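Local coordinates for cytidine deaminase (Burkholderia pseudomallei, PDB 3DMO) that catalyses the zinc-dependent hydrolytic deamination of cytidine and 2'-deoxycytidine to uridine and 2'-deoxyuridine, probably salvaging these nucleosides for UMP synthesis, at the interface of chains A and B. Coordinates in Å, arbitrary orientation; residue numbers count along the deposited sequence, not the author numbering. Chains: chain A/B, Cytidine deaminase.

The interface of chains A and B. Residues chain A 24, 26, 49, 51, 65; chain B 68, 71-72, 76, 106.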
loop_
_atom_site.group_PDB
_atom_site.type_symbol
_atom_site.label_atom_id
_atom_site.label_comp_id
_atom_site.label_asym_id
_atom_site.label_seq_id
_atom_site.Cartn_x
_atom_site.Cartn_y
_atom_site.Cartn_z
ATOM N N LYS A 24 3.551 15.051 16.265
ATOM C CA LYS A 24 3.118 15.658 15.011
ATOM C C LYS A 24 2.277 14.730 14.131
ATOM O O LYS A 24 1.885 15.114 13.035
ATOM C CB LYS A 24 4.338 16.185 14.248
ATOM C CG LYS A 24 5.035 17.325 15.011
ATOM C CD LYS A 24 6.308 17.822 14.344
ATOM C CE LYS A 24 7.524 16.952 14.696
ATOM N NZ LYS A 24 8.710 17.275 13.819
ATOM N N TYR A 26 -0.583 12.657 12.247
ATOM C CA TYR A 26 -1.930 12.921 11.770
ATOM C C TYR A 26 -2.651 11.580 11.772
ATOM O O TYR A 26 -2.550 10.804 10.816
ATOM C CB TYR A 26 -1.907 13.563 10.373
ATOM C CG TYR A 26 -3.275 13.788 9.761
ATOM C CD1 TYR A 26 -4.150 14.750 10.274
ATOM C CD2 TYR A 26 -3.690 13.035 8.658
ATOM C CE1 TYR A 26 -5.418 14.946 9.698
ATOM C CE2 TYR A 26 -4.940 13.226 8.078
ATOM C CZ TYR A 26 -5.796 14.174 8.602
ATOM O OH TYR A 26 -7.029 14.344 8.011
ATOM N N CYS A 49 6.265 10.411 11.407
ATOM C CA CYS A 49 5.055 10.119 12.153
ATOM C C CYS A 49 4.079 9.442 11.203
ATOM O O CYS A 49 4.240 9.527 9.971
ATOM C CB CYS A 49 4.465 11.410 12.736
ATOM S SG CYS A 49 4.037 12.642 11.491
ATOM N N VAL A 51 0.699 9.089 9.092
ATOM C CA VAL A 51 -0.129 10.070 8.389
ATOM C C VAL A 51 -1.268 9.295 7.781
ATOM O O VAL A 51 -1.070 8.525 6.833
ATOM C CB VAL A 51 0.651 10.834 7.285
ATOM C CG1 VAL A 51 -0.258 11.854 6.592
ATOM C CG2 VAL A 51 1.889 11.519 7.881
ATOM N N THR A 65 7.655 7.228 6.867
ATOM C CA THR A 65 7.710 8.689 6.755
ATOM C C THR A 65 9.133 9.217 7.003
ATOM O O THR A 65 9.641 10.018 6.216
ATOM C CB THR A 65 6.719 9.372 7.722
ATOM O OG1 THR A 65 5.378 9.048 7.332
ATOM C CG2 THR A 65 6.888 10.896 7.696
ATOM N N PHE B 68 4.052 13.825 3.196
ATOM C CA PHE B 68 4.375 13.146 4.459
ATOM C C PHE B 68 5.480 13.870 5.227
ATOM O O PHE B 68 5.416 13.975 6.452
ATOM C CB PHE B 68 4.770 11.682 4.239
ATOM C CG PHE B 68 3.684 10.830 3.636
ATOM C CD1 PHE B 68 4.022 9.681 2.921
ATOM C CD2 PHE B 68 2.329 11.157 3.785
ATOM C CE1 PHE B 68 3.035 8.868 2.366
ATOM C CE2 PHE B 68 1.325 10.352 3.226
ATOM C CZ PHE B 68 1.680 9.200 2.510
ATOM N N LEU B 71 3.981 17.034 6.843
ATOM C CA LEU B 71 3.216 16.635 8.032
ATOM C C LEU B 71 4.148 16.327 9.198
ATOM O O LEU B 71 3.920 16.791 10.327
ATOM C CB LEU B 71 2.315 15.423 7.726
ATOM C CG LEU B 71 0.885 15.684 7.243
ATOM C CD1 LEU B 71 -0.031 16.019 8.421
ATOM C CD2 LEU B 71 0.784 16.767 6.140
ATOM N N ALA B 72 5.219 15.583 8.915
ATOM C CA ALA B 72 6.200 15.199 9.932
ATOM C C ALA B 72 6.911 16.415 10.520
ATOM O O ALA B 72 7.382 16.363 11.650
ATOM C CB ALA B 72 7.205 14.202 9.368
ATOM N N ARG B 76 -0.157 20.991 9.091
ATOM C CA ARG B 76 -1.441 20.305 9.158
ATOM C C ARG B 76 -2.147 20.369 7.806
ATOM O O ARG B 76 -1.802 21.209 6.979
ATOM C CB ARG B 76 -2.327 20.939 10.238
ATOM C CG ARG B 76 -1.853 20.769 11.680
ATOM C CD ARG B 76 -1.773 19.303 12.097
ATOM N NE ARG B 76 -0.448 18.781 11.788
ATOM C CZ ARG B 76 -0.009 17.559 12.087
ATOM N NH1 ARG B 76 -0.794 16.688 12.723
ATOM N NH2 ARG B 76 1.231 17.220 11.748
ATOM N N LEU B 106 -4.810 15.899 2.443
ATOM C CA LEU B 106 -3.808 16.763 3.076
ATOM C C LEU B 106 -3.747 18.167 2.477
ATOM O O LEU B 106 -3.441 19.129 3.181
ATOM C CB LEU B 106 -2.421 16.112 3.078
ATOM C CG LEU B 106 -2.302 14.700 3.677
ATOM C CD1 LEU B 106 -0.851 14.245 3.671
ATOM C CD2 LEU B 106 -2.898 14.593 5.081
#
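A:Lys24 bonds to chain B through backbone and side chain. Its carbonyl O accepts a hydrogen bond from the guanidinium NH2 of B:Arg76 at 2.6 Å, with 151° at the hydrogen; the oxygen lies at the guanidinium edge, near its plane, and NH1 adds a weak second bond. A:Lys24 NZ, the side-chain amine, donates to the carbonyl O of B:Ala72 at 2.7 Å, within the carbonyl plane, and a bend at chi3 (-83°) turns the tip toward it. B:Ala72 ends helix 62-72, so the amine, if protonated, would interact favourably with its partly negative C-terminal end.

Beside these bonds lies an apolar core. A:Val51 enters with both methyls: CG1 lies 3.8 Å from CD1 of B:Leu106 and meets B:Phe68 ring CD2, while CG2 reaches CB of B:Leu71. CD1 of B:Leu71 touches CB of A:Tyr26 at 3.7 Å, and the A:Tyr26 ring passes B:Leu106 in the opposite direction, A:Tyr26 CE2 lying 3.9 Å from B:Leu106 CD2. A:Thr65 CG2, anti to its own backbone N, meets B:Ala72 CB.

In the second shell, the B:Leu71 CD1 methyl lies 3.8 Å above one face of the B:Arg76 guanidinium, offset toward its rim; the guanidinium edge meets B:Leu71 O. A:Thr65 OG1 donates to A:Cys49 O at 2.9 Å.

The patch and its two-fold twin join subunits of the deposited tetramer. Centred about 11 Å from the predicted proton donor A:Glu63, it may help position the predicted substrate-binding segment containing A:Val51.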